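Local coordinates for Baccell_00875 (Bacteroides cellulosilyticus DSM 14838, PDB 5NO8), which probably acts as a polysaccharide lyase, removing the L-rhamnose caps next to glucuronic acid on complex arabinogalactan proteins, at residues V403-L407 with Q460-V464; Y434-S438 with N450-V454; I494-L500 with Q554-E558; T522-V527 with Q550-Q554. All coordinates share one frame. Residues are numbered along the deposited sequence.

Contact 1: V403-L407 with Q460-V464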
loop_
_atom_site.group_PDB
_atom_site.type_symbol
_atom_site.label_atom_id
_atom_site.label_comp_id
_atom_site.label_asym_id
_atom_site.label_seq_id
_atom_site.Cartn_x
_atom_site.Cartn_y
_atom_site.Cartn_z
ATOM N N VAL A 403 7.754 -22.443 10.246
ATOM C CA VAL A 403 7.300 -22.912 11.570
ATOM C C VAL A 403 5.782 -22.957 11.667
ATOM O O VAL A 403 5.220 -23.946 12.131
ATOM C CB VAL A 403 7.797 -22.035 12.748
ATOM C CG1 VAL A 403 7.208 -22.552 14.056
ATOM C CG2 VAL A 403 9.297 -22.032 12.805
ATOM N N LYS A 404 5.100 -21.880 11.272
ATOM C CA LYS A 404 3.658 -21.840 11.420
ATOM C C LYS A 404 3.036 -22.958 10.573
ATOM O O LYS A 404 2.130 -23.638 11.033
ATOM C CB LYS A 404 3.079 -20.470 11.067
ATOM C CG LYS A 404 3.460 -19.423 12.093
ATOM C CD LYS A 404 2.725 -18.122 11.888
ATOM C CE LYS A 404 3.213 -17.085 12.884
ATOM N NZ LYS A 404 2.300 -15.923 12.889
ATOM N N GLN A 405 3.557 -23.158 9.373
ATOM C CA GLN A 405 3.047 -24.216 8.499
ATOM C C GLN A 405 3.384 -25.618 9.082
ATOM O O GLN A 405 2.574 -26.538 9.010
ATOM C CB GLN A 405 3.586 -24.091 7.079
ATOM C CG GLN A 405 2.924 -25.042 6.077
ATOM C CD GLN A 405 1.472 -24.731 5.717
ATOM O OE1 GLN A 405 0.792 -23.906 6.324
ATOM N NE2 GLN A 405 0.977 -25.453 4.723
ATOM N N TYR A 406 4.543 -25.761 9.693
ATOM C CA TYR A 406 4.864 -26.980 10.420
ATOM C C TYR A 406 3.865 -27.253 11.530
ATOM O O TYR A 406 3.407 -28.400 11.712
ATOM C CB TYR A 406 6.302 -26.930 10.974
ATOM C CG TYR A 406 6.533 -28.156 11.817
ATOM C CD1 TYR A 406 6.861 -29.365 11.219
ATOM C CD2 TYR A 406 6.303 -28.126 13.179
ATOM C CE1 TYR A 406 6.998 -30.529 11.984
ATOM C CE2 TYR A 406 6.444 -29.273 13.957
ATOM C CZ TYR A 406 6.796 -30.467 13.352
ATOM O OH TYR A 406 6.923 -31.613 14.115
ATOM N N LEU A 407 3.492 -26.233 12.289
ATOM C CA LEU A 407 2.578 -26.438 13.408
ATOM C C LEU A 407 1.202 -26.942 12.939
ATOM O O LEU A 407 0.514 -27.646 13.691
ATOM C CB LEU A 407 2.442 -25.176 14.262
ATOM C CG LEU A 407 3.718 -24.749 14.995
ATOM C CD1 LEU A 407 3.485 -23.397 15.655
ATOM C CD2 LEU A 407 4.123 -25.806 16.011
ATOM N N GLN A 460 9.054 -19.425 18.301
ATOM C CA GLN A 460 8.294 -20.374 17.466
ATOM C C GLN A 460 8.968 -21.756 17.450
ATOM O O GLN A 460 8.282 -22.786 17.494
ATOM C CB GLN A 460 8.168 -19.846 16.034
ATOM C CG GLN A 460 7.405 -18.536 15.896
ATOM C CD GLN A 460 5.909 -18.674 16.038
ATOM O OE1 GLN A 460 5.393 -19.740 16.386
ATOM N NE2 GLN A 460 5.193 -17.569 15.798
ATOM N N MET A 461 10.296 -21.774 17.345
ATOM C CA MET A 461 11.073 -23.023 17.382
ATOM C C MET A 461 10.932 -23.807 18.693
ATOM O O MET A 461 11.060 -25.038 18.677
ATOM C CB MET A 461 12.541 -22.791 17.054
ATOM C CG MET A 461 12.850 -22.460 15.605
ATOM S SD MET A 461 12.402 -23.750 14.455
ATOM C CE MET A 461 13.559 -25.096 14.820
ATOM N N TYR A 462 10.636 -23.138 19.804
ATOM C CA TYR A 462 10.247 -23.847 21.027
ATOM C C TYR A 462 8.980 -24.656 20.805
ATOM O O TYR A 462 8.904 -25.814 21.209
ATOM C CB TYR A 462 10.042 -22.874 22.189
ATOM C CG TYR A 462 9.379 -23.451 23.428
ATOM C CD1 TYR A 462 9.984 -24.484 24.169
ATOM C CD2 TYR A 462 8.176 -22.937 23.882
ATOM C CE1 TYR A 462 9.382 -24.976 25.320
ATOM C CE2 TYR A 462 7.567 -23.423 25.021
ATOM C CZ TYR A 462 8.173 -24.436 25.743
ATOM O OH TYR A 462 7.510 -24.886 26.865
ATOM N N LYS A 463 8.000 -24.051 20.132
ATOM C CA LYS A 463 6.733 -24.744 19.828
ATOM C C LYS A 463 6.956 -25.955 18.919
ATOM O O LYS A 463 6.239 -26.925 19.035
ATOM C CB LYS A 463 5.699 -23.781 19.213
ATOM C CG LYS A 463 5.355 -22.578 20.086
ATOM C CD LYS A 463 4.348 -21.649 19.421
ATOM C CE LYS A 463 2.922 -22.126 19.601
ATOM N NZ LYS A 463 1.961 -21.198 18.957
ATOM N N VAL A 464 7.944 -25.902 18.037
ATOM C CA VAL A 464 8.272 -27.017 17.142
ATOM C C VAL A 464 8.930 -28.167 17.906
ATOM O O VAL A 464 8.601 -29.333 17.682
ATOM C CB VAL A 464 9.222 -26.563 16.010
ATOM C CG1 VAL A 464 9.711 -27.725 15.147
ATOM C CG2 VAL A 464 8.527 -25.514 15.130
HETATM O O HOH W 1 7.989 -31.739 16.392
#
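Two helical segments run side by side in nearly the same direction, their axes 9.8 Å apart at closest approach and crossing at 28°. The backbones come together at both ends of the segments: the CA atoms of Val403 and Gln460 are 6.5 Å apart, those of Leu407 and Val464 6.8 Å, one helical turn further on. Val403 fills the space between the helices. Its CG1 lies 3.5 Å from Gln460 CB and 3.4 Å from Val464 CG2, while Val403 CG2 reaches Met461 SD at 3.9 Å. A turn further on, Leu407 CD2 rests 3.9 Å from the backbone Lys463 O, and Tyr406 CE2 packs 3.8 Å from Val464 CG1. The one polar link is indirect: a water sits 2.5 Å from Tyr406 OH and donates to Val464 O at 2.8 Å. Lys404 and Gln460 run alongside one another with CE and NE2 3.6 Å apart, but Lys404 NZ bonds to Leu694 O and Val685 O, and Gln460 NE2 to Glu456. Helix 396-409 and helix 448-465 are neighbouring inner helices of the alpha/alpha toroid; outer helix 412-429 covers Val403 and Met461 through Leu418, and Leu498 of helix 496-505 touches Gln460.

Contact 2: Y434-S438 with N450-V454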
loop_
_atom_site.group_PDB
_atom_site.type_symbol
_atom_site.label_atom_id
_atom_site.label_comp_id
_atom_site.label_asym_id
_atom_site.label_seq_id
_atom_site.Cartn_x
_atom_site.Cartn_y
_atom_site.Cartn_z
ATOM N N TYR A 434 24.481 -12.607 21.660
ATOM C CA TYR A 434 23.159 -12.309 21.054
ATOM C C TYR A 434 23.068 -10.975 20.299
ATOM O O TYR A 434 21.970 -10.533 19.935
ATOM C CB TYR A 434 22.006 -12.440 22.063
ATOM C CG TYR A 434 21.878 -13.817 22.648
ATOM C CD1 TYR A 434 21.165 -14.819 21.981
ATOM C CD2 TYR A 434 22.474 -14.134 23.877
ATOM C CE1 TYR A 434 21.050 -16.097 22.519
ATOM C CE2 TYR A 434 22.353 -15.402 24.433
ATOM C CZ TYR A 434 21.647 -16.382 23.759
ATOM O OH TYR A 434 21.541 -17.638 24.320
ATOM N N VAL A 435 24.212 -10.350 20.038
ATOM C CA VAL A 435 24.254 -9.262 19.087
ATOM C C VAL A 435 23.932 -9.901 17.734
ATOM O O VAL A 435 24.469 -10.965 17.385
ATOM C CB VAL A 435 25.608 -8.521 19.086
ATOM C CG1 VAL A 435 25.682 -7.536 17.923
ATOM C CG2 VAL A 435 25.823 -7.805 20.430
ATOM N N THR A 436 23.062 -9.231 16.986
ATOM C CA THR A 436 22.385 -9.834 15.833
ATOM C C THR A 436 22.653 -9.046 14.562
ATOM O O THR A 436 22.355 -7.850 14.470
ATOM C CB THR A 436 20.868 -9.921 16.106
ATOM O OG1 THR A 436 20.649 -10.685 17.294
ATOM C CG2 THR A 436 20.118 -10.566 14.942
ATOM N N TYR A 437 23.227 -9.734 13.592
ATOM C CA TYR A 437 23.557 -9.181 12.288
ATOM C C TYR A 437 22.655 -9.818 11.229
ATOM O O TYR A 437 21.891 -10.737 11.526
ATOM C CB TYR A 437 25.026 -9.446 11.975
ATOM C CG TYR A 437 25.932 -8.706 12.931
ATOM C CD1 TYR A 437 26.194 -7.339 12.746
ATOM C CD2 TYR A 437 26.479 -9.342 14.041
ATOM C CE1 TYR A 437 27.004 -6.640 13.634
ATOM C CE2 TYR A 437 27.303 -8.657 14.924
ATOM C CZ TYR A 437 27.558 -7.308 14.718
ATOM O OH TYR A 437 28.357 -6.605 15.600
ATOM N N SER A 438 22.763 -9.328 10.007
ATOM C CA SER A 438 21.973 -9.837 8.887
ATOM C C SER A 438 22.818 -10.589 7.843
ATOM O O SER A 438 22.254 -11.145 6.906
ATOM C CB SER A 438 21.196 -8.673 8.252
ATOM O OG SER A 438 22.055 -7.779 7.544
ATOM N N ASN A 450 15.965 -6.310 13.293
ATOM C CA ASN A 450 16.386 -7.675 13.035
ATOM C C ASN A 450 16.245 -8.554 14.269
ATOM O O ASN A 450 16.004 -9.757 14.133
ATOM C CB ASN A 450 17.830 -7.729 12.526
ATOM C CG ASN A 450 18.024 -7.002 11.210
ATOM O OD1 ASN A 450 17.057 -6.642 10.522
ATOM N ND2 ASN A 450 19.285 -6.805 10.833
ATOM N N TYR A 451 16.355 -7.962 15.458
ATOM C CA TYR A 451 16.300 -8.717 16.721
ATOM C C TYR A 451 14.917 -9.291 17.017
ATOM O O TYR A 451 14.798 -10.368 17.615
ATOM C CB TYR A 451 16.685 -7.823 17.896
ATOM C CG TYR A 451 18.151 -7.450 17.928
ATOM C CD1 TYR A 451 18.680 -6.549 16.999
ATOM C CD2 TYR A 451 19.012 -7.999 18.893
ATOM C CE1 TYR A 451 20.019 -6.206 17.018
ATOM C CE2 TYR A 451 20.360 -7.655 18.929
ATOM C CZ TYR A 451 20.861 -6.758 17.991
ATOM O OH TYR A 451 22.190 -6.407 17.995
ATOM N N MET A 452 13.872 -8.540 16.665
ATOM C CA MET A 452 12.493 -8.980 16.916
ATOM C C MET A 452 12.171 -10.228 16.128
ATOM O O MET A 452 11.475 -11.108 16.620
ATOM C CB MET A 452 11.488 -7.908 16.528
ATOM C CG MET A 452 11.634 -6.586 17.261
ATOM S SD MET A 452 11.788 -6.773 19.062
ATOM C CE MET A 452 13.555 -6.876 19.267
ATOM N N TRP A 453 12.666 -10.267 14.900
ATOM C CA TRP A 453 12.354 -11.353 13.968
ATOM C C TRP A 453 13.146 -12.602 14.324
ATOM O O TRP A 453 12.609 -13.707 14.275
ATOM C CB TRP A 453 12.620 -10.920 12.535
ATOM C CG TRP A 453 11.827 -9.702 12.131
ATOM C CD1 TRP A 453 10.548 -9.375 12.518
ATOM C CD2 TRP A 453 12.274 -8.647 11.280
ATOM N NE1 TRP A 453 10.178 -8.191 11.942
ATOM C CE2 TRP A 453 11.218 -7.720 11.179
ATOM C CE3 TRP A 453 13.464 -8.402 10.583
ATOM C CZ2 TRP A 453 11.315 -6.555 10.400
ATOM C CZ3 TRP A 453 13.567 -7.241 9.823
ATOM C CH2 TRP A 453 12.489 -6.337 9.732
ATOM N N VAL A 454 14.410 -12.421 14.717
ATOM C CA VAL A 454 15.192 -13.528 15.259
ATOM C C VAL A 454 14.543 -14.094 16.518
ATOM O O VAL A 454 14.445 -15.301 16.655
ATOM C CB VAL A 454 16.663 -13.131 15.525
ATOM C CG1 VAL A 454 17.377 -14.205 16.362
ATOM C CG2 VAL A 454 17.378 -12.960 14.212
HETATM O O HOH W 2 21.455 -6.239 12.401
#
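Thr436 and Tyr451 carry most of this contact, with 91 and 79 Å² covered, and Asn450 adds 44 Å². The Tyr451 ring lies flat beneath the threonine: Thr436 CB stands 3.6 Å from the ring centroid, 11° off the normal, a CH-pi contact over the face. The same tyrosine reaches past to the loop backbone, where Thr436 N donates to Tyr451 OH over 3.1 Å in a nearly straight bond; Asn446 also binds that hydroxyl. Thr436 OG1 turns back to Tyr434 O at 3.0 Å and also bonds to Gln430, and its CG2 touches Val454 CG2 at 3.7 Å. Asn450 joins through a water that accepts from ND2 at 2.7 Å and donates to Thr436 O at 2.8 Å; Asn450 ND2 also lies 3.7 Å from Ser438 CB. An extended connection is thereby held against the early turns of the helix that follows it, here the link from outer helix 412-429 to inner helix 448-465 in an alpha/alpha toroid.

Contact 3: I494-L500 with Q554-E558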
loop_
_atom_site.group_PDB
_atom_site.type_symbol
_atom_site.label_atom_id
_atom_site.label_comp_id
_atom_site.label_asym_id
_atom_site.label_seq_id
_atom_site.Cartn_x
_atom_site.Cartn_y
_atom_site.Cartn_z
ATOM N N ILE A 494 7.069 -6.962 17.362
ATOM C CA ILE A 494 7.671 -7.236 18.667
ATOM C C ILE A 494 6.841 -8.402 19.225
ATOM O O ILE A 494 5.629 -8.271 19.334
ATOM C CB ILE A 494 7.588 -6.011 19.590
ATOM C CG1 ILE A 494 8.434 -4.863 19.010
ATOM C CG2 ILE A 494 8.059 -6.382 20.997
ATOM C CD1 ILE A 494 8.099 -3.501 19.583
ATOM N N PRO A 495 7.473 -9.559 19.505
ATOM C CA PRO A 495 6.688 -10.753 19.853
ATOM C C PRO A 495 6.210 -10.806 21.327
ATOM O O PRO A 495 6.660 -11.658 22.105
ATOM C CB PRO A 495 7.651 -11.896 19.511
ATOM C CG PRO A 495 8.998 -11.317 19.760
ATOM C CD PRO A 495 8.909 -9.878 19.356
ATOM N N VAL A 496 5.292 -9.915 21.687
ATOM C CA VAL A 496 4.837 -9.774 23.073
ATOM C C VAL A 496 4.094 -11.014 23.591
ATOM O O VAL A 496 4.499 -11.634 24.571
ATOM C CB VAL A 496 3.964 -8.509 23.249
ATOM C CG1 VAL A 496 3.355 -8.417 24.643
ATOM C CG2 VAL A 496 4.771 -7.257 22.938
ATOM N N ARG A 497 2.992 -11.361 22.937
ATOM C CA ARG A 497 2.204 -12.518 23.338
ATOM C C ARG A 497 2.986 -13.812 23.199
ATOM O O ARG A 497 2.924 -14.672 24.090
ATOM C CB ARG A 497 0.933 -12.639 22.516
ATOM C CG ARG A 497 -0.014 -11.485 22.680
ATOM C CD ARG A 497 -1.437 -11.902 22.361
ATOM N NE ARG A 497 -2.053 -12.592 23.493
ATOM C CZ ARG A 497 -3.293 -13.074 23.506
ATOM N NH1 ARG A 497 -4.080 -12.987 22.436
ATOM N NH2 ARG A 497 -3.745 -13.667 24.600
ATOM N N LEU A 498 3.707 -13.941 22.090
ATOM C CA LEU A 498 4.464 -15.153 21.798
ATOM C C LEU A 498 5.592 -15.348 22.828
ATOM O O LEU A 498 5.756 -16.431 23.380
ATOM C CB LEU A 498 5.053 -15.073 20.400
ATOM C CG LEU A 498 5.986 -16.191 19.961
ATOM C CD1 LEU A 498 5.295 -17.550 19.981
ATOM C CD2 LEU A 498 6.522 -15.868 18.588
ATOM N N GLY A 499 6.370 -14.303 23.059
ATOM C CA GLY A 499 7.482 -14.371 24.007
ATOM C C GLY A 499 7.023 -14.684 25.426
ATOM O O GLY A 499 7.560 -15.597 26.068
ATOM N N LEU A 500 6.053 -13.943 25.921
ATOM C CA LEU A 500 5.523 -14.191 27.271
ATOM C C LEU A 500 4.836 -15.547 27.429
ATOM O O LEU A 500 4.990 -16.192 28.475
ATOM C CB LEU A 500 4.555 -13.095 27.703
ATOM C CG LEU A 500 5.164 -11.703 27.893
ATOM C CD1 LEU A 500 4.066 -10.755 28.314
ATOM C CD2 LEU A 500 6.296 -11.724 28.912
ATOM N N GLN A 554 -1.266 -6.076 21.994
ATOM C CA GLN A 554 -0.719 -7.274 22.639
ATOM C C GLN A 554 -0.404 -7.010 24.116
ATOM O O GLN A 554 -0.679 -7.857 24.975
ATOM C CB GLN A 554 0.537 -7.758 21.956
ATOM C CG GLN A 554 0.335 -8.353 20.574
ATOM C CD GLN A 554 1.649 -8.719 19.954
ATOM O OE1 GLN A 554 2.199 -7.967 19.137
ATOM N NE2 GLN A 554 2.199 -9.835 20.363
ATOM N N LEU A 555 0.176 -5.850 24.413
ATOM C CA LEU A 555 0.478 -5.511 25.812
ATOM C C LEU A 555 -0.811 -5.411 26.625
ATOM O O LEU A 555 -0.863 -5.906 27.751
ATOM C CB LEU A 555 1.305 -4.229 25.906
ATOM C CG LEU A 555 1.876 -3.889 27.297
ATOM C CD1 LEU A 555 2.702 -5.058 27.818
ATOM C CD2 LEU A 555 2.755 -2.639 27.238
ATOM N N TYR A 556 -1.872 -4.860 26.047
ATOM C CA TYR A 556 -3.169 -4.883 26.699
ATOM C C TYR A 556 -3.663 -6.314 26.959
ATOM O O TYR A 556 -4.175 -6.609 28.046
ATOM C CB TYR A 556 -4.235 -4.123 25.906
ATOM C CG TYR A 556 -5.597 -4.264 26.522
ATOM C CD1 TYR A 556 -5.920 -3.572 27.695
ATOM C CD2 TYR A 556 -6.547 -5.135 25.990
ATOM C CE1 TYR A 556 -7.161 -3.711 28.281
ATOM C CE2 TYR A 556 -7.783 -5.292 26.594
ATOM C CZ TYR A 556 -8.072 -4.574 27.738
ATOM O OH TYR A 556 -9.297 -4.703 28.315
ATOM N N LEU A 557 -3.557 -7.182 25.949
ATOM C CA LEU A 557 -4.070 -8.537 26.089
ATOM C C LEU A 557 -3.298 -9.328 27.150
ATOM O O LEU A 557 -3.864 -10.222 27.764
ATOM C CB LEU A 557 -4.064 -9.275 24.745
ATOM C CG LEU A 557 -5.081 -8.737 23.714
ATOM C CD1 LEU A 557 -4.793 -9.254 22.299
ATOM C CD2 LEU A 557 -6.508 -9.069 24.106
ATOM N N GLU A 558 -2.033 -8.980 27.371
ATOM C CA GLU A 558 -1.219 -9.609 28.411
ATOM C C GLU A 558 -1.372 -8.996 29.813
ATOM O O GLU A 558 -1.194 -9.702 30.803
ATOM C CB GLU A 558 0.264 -9.581 28.006
ATOM C CG GLU A 558 0.580 -10.391 26.749
ATOM C CD GLU A 558 0.308 -11.877 26.916
ATOM O OE1 GLU A 558 0.792 -12.468 27.909
ATOM O OE2 GLU A 558 -0.401 -12.447 26.062
#
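Arg497 and Glu558 form a salt bridge, with Arg497 NE donating to Glu558 OE2 at 3.1 Å and an angle of 166°. It joins two adjacent inner helices of the alpha/alpha toroid, 496-505 and 542-559, whose segment axes approach to 9.6 Å at 42°. The carboxylate meets the guanidinium at its edge, whereas Leu557 CB lies over one face, so the arginine is paired at its edge and covered on one face by the partner helix; Leu627 of helix 615-629 also touches it. At the start of helix 496-505, Gln554 lies against the first turn, with 82 Å² covered. That turn opens with an inverse gamma turn centred on Pro495, the N-cap residue, in which Val496 N bonds to Ile494 O at 2.9 Å. The closest CA pair, Arg497 and Gln554 at 6.0 Å, falls just after it. Van der Waals contacts complete the interface: Leu500 CD1 sits 3.7 Å from the carboxylate oxygen Glu558 OE1, and Val496 CG1 lies 4.0 Å from Glu558 CG.

Contact 4: T522-V527 with Q550-Q554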
loop_
_atom_site.group_PDB
_atom_site.type_symbol
_atom_site.label_atom_id
_atom_site.label_comp_id
_atom_site.label_asym_id
_atom_site.label_seq_id
_atom_site.Cartn_x
_atom_site.Cartn_y
_atom_site.Cartn_z
ATOM N N THR A 522 8.418 -0.117 27.368
ATOM C CA THR A 522 8.181 0.245 25.977
ATOM C C THR A 522 6.772 0.806 25.790
ATOM O O THR A 522 6.591 1.820 25.118
ATOM C CB THR A 522 8.449 -0.945 25.019
ATOM O OG1 THR A 522 9.853 -1.231 24.985
ATOM C CG2 THR A 522 7.980 -0.622 23.592
ATOM N N GLY A 523 5.776 0.126 26.347
ATOM C CA GLY A 523 4.408 0.597 26.332
ATOM C C GLY A 523 4.240 2.018 26.861
ATOM O O GLY A 523 3.525 2.833 26.271
ATOM N N ASP A 524 4.920 2.315 27.967
ATOM C CA ASP A 524 4.855 3.659 28.546
ATOM C C ASP A 524 5.512 4.691 27.626
ATOM O O ASP A 524 4.961 5.765 27.460
ATOM C CB ASP A 524 5.435 3.669 29.974
ATOM C CG ASP A 524 4.618 2.818 30.944
ATOM O OD1 ASP A 524 3.445 2.481 30.645
ATOM O OD2 ASP A 524 5.149 2.469 32.024
ATOM N N VAL A 525 6.620 4.348 26.970
ATOM C CA VAL A 525 7.231 5.257 25.984
ATOM C C VAL A 525 6.266 5.539 24.824
ATOM O O VAL A 525 6.076 6.697 24.450
ATOM C CB VAL A 525 8.594 4.761 25.470
ATOM C CG1 VAL A 525 9.104 5.614 24.302
ATOM C CG2 VAL A 525 9.627 4.775 26.595
ATOM N N PHE A 526 5.619 4.503 24.288
ATOM C CA PHE A 526 4.704 4.702 23.157
ATOM C C PHE A 526 3.508 5.556 23.531
ATOM O O PHE A 526 3.090 6.402 22.759
ATOM C CB PHE A 526 4.223 3.364 22.570
ATOM C CG PHE A 526 5.303 2.528 21.902
ATOM C CD1 PHE A 526 6.602 2.987 21.687
ATOM C CD2 PHE A 526 4.969 1.253 21.421
ATOM C CE1 PHE A 526 7.550 2.181 21.065
ATOM C CE2 PHE A 526 5.915 0.454 20.792
ATOM C CZ PHE A 526 7.203 0.910 20.620
ATOM N N VAL A 527 2.955 5.329 24.717
ATOM C CA VAL A 527 1.858 6.145 25.221
ATOM C C VAL A 527 2.262 7.619 25.400
ATOM O O VAL A 527 1.481 8.527 25.076
ATOM C CB VAL A 527 1.291 5.569 26.547
ATOM C CG1 VAL A 527 0.321 6.535 27.216
ATOM C CG2 VAL A 527 0.571 4.253 26.281
ATOM N N GLN A 550 0.166 -2.568 17.183
ATOM C CA GLN A 550 0.358 -4.029 17.255
ATOM C C GLN A 550 0.955 -4.379 18.626
ATOM O O GLN A 550 0.470 -5.265 19.335
ATOM C CB GLN A 550 1.305 -4.475 16.125
ATOM C CG GLN A 550 1.626 -5.960 16.021
ATOM C CD GLN A 550 2.762 -6.257 15.039
ATOM O OE1 GLN A 550 3.641 -5.409 14.775
ATOM N NE2 GLN A 550 2.759 -7.470 14.497
ATOM N N PHE A 551 1.974 -3.627 19.008
ATOM C CA PHE A 551 2.607 -3.810 20.314
ATOM C C PHE A 551 1.668 -3.515 21.478
ATOM O O PHE A 551 1.517 -4.340 22.405
ATOM C CB PHE A 551 3.834 -2.923 20.424
ATOM C CG PHE A 551 4.512 -3.039 21.748
ATOM C CD1 PHE A 551 5.466 -3.991 21.940
ATOM C CD2 PHE A 551 4.136 -2.217 22.805
ATOM C CE1 PHE A 551 6.091 -4.139 23.168
ATOM C CE2 PHE A 551 4.745 -2.347 24.031
ATOM C CZ PHE A 551 5.721 -3.301 24.212
ATOM N N LEU A 552 1.049 -2.341 21.449
ATOM C CA LEU A 552 0.160 -1.929 22.526
ATOM C C LEU A 552 -1.044 -2.842 22.718
ATOM O O LEU A 552 -1.452 -3.099 23.856
ATOM C CB LEU A 552 -0.306 -0.491 22.352
ATOM C CG LEU A 552 0.755 0.614 22.485
ATOM C CD1 LEU A 552 0.174 1.891 21.928
ATOM C CD2 LEU A 552 1.195 0.836 23.926
ATOM N N ALA A 553 -1.632 -3.323 21.623
ATOM C CA ALA A 553 -2.785 -4.203 21.726
ATOM C C ALA A 553 -2.407 -5.537 22.388
ATOM O O ALA A 553 -3.153 -6.060 23.227
ATOM C CB ALA A 553 -3.410 -4.438 20.365
ATOM N N GLN A 554 -1.266 -6.076 21.994
ATOM C CA GLN A 554 -0.719 -7.274 22.639
ATOM C C GLN A 554 -0.404 -7.010 24.116
ATOM O O GLN A 554 -0.679 -7.857 24.975
ATOM C CB GLN A 554 0.537 -7.758 21.956
ATOM C CG GLN A 554 0.335 -8.353 20.574
ATOM C CD GLN A 554 1.649 -8.719 19.954
ATOM O OE1 GLN A 554 2.199 -7.967 19.137
ATOM N NE2 GLN A 554 2.199 -9.835 20.363
#
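Aromatic contacts come first. Phe526 presents its edge to the face of Phe551 in an offset edge-to-face pair, with centroids 5.3 Å apart and planes at 72°; the closest atoms, Phe526 CE2 and Phe551 CD2, are separated by 3.8 Å. Thr522 approaches a face of the Phe551 ring, its CG2 standing 3.9 Å from the ring centroid and 25° off the normal in a CH-pi contact. Its hydroxyl is used elsewhere, bonded to Tyr487 O, and Phe526 also stacks on Tyr490.

Apolar contacts extend the interface on the Leu552 side. Leu552 CD2 lies 4.2 Å from both Phe526 CB and Val527 CG2, and 3.9 Å from Gly523 O.

Close backbone approach makes the third group. Gly523 and Leu552 have their CA atoms 6.2 Å apart, and the Phe551 ring comes up against the same backbone, with its CE2 3.5 Å from Gly523 N. There are no direct hydrogen bonds between the segments, so the contact rests on shape and hydrophobic burial. The segment axes, 10.2 Å apart at closest, cross at -125°, so the helices run roughly against each other at a steep tilt. Packing of this kind, outer helix 509-529 against the following inner helix 542-559, joins the two layers of an alpha/alpha toroid.

All four contacts belong to the helical domain, away from the beta-sheets of the first half of the chain. Contact 2 lies within the span of sequence bridged by contact 1, and both use helix 448-465, their centres about 19 Å apart. Contacts 3 and 4 follow, both ending on helix 542-559 and sharing Gln554, with centres only about 10 Å apart; Val496 packs on Phe551 between them. Gln460 on Leu498 links contact 1 to contact 3, and Met452 on Ile494 links contact 2 to contact 3. Contacts 1 and 3 thus join successive inner helices around the toroid, contact 4 ties inner layer to outer, and contact 2 secures a connection.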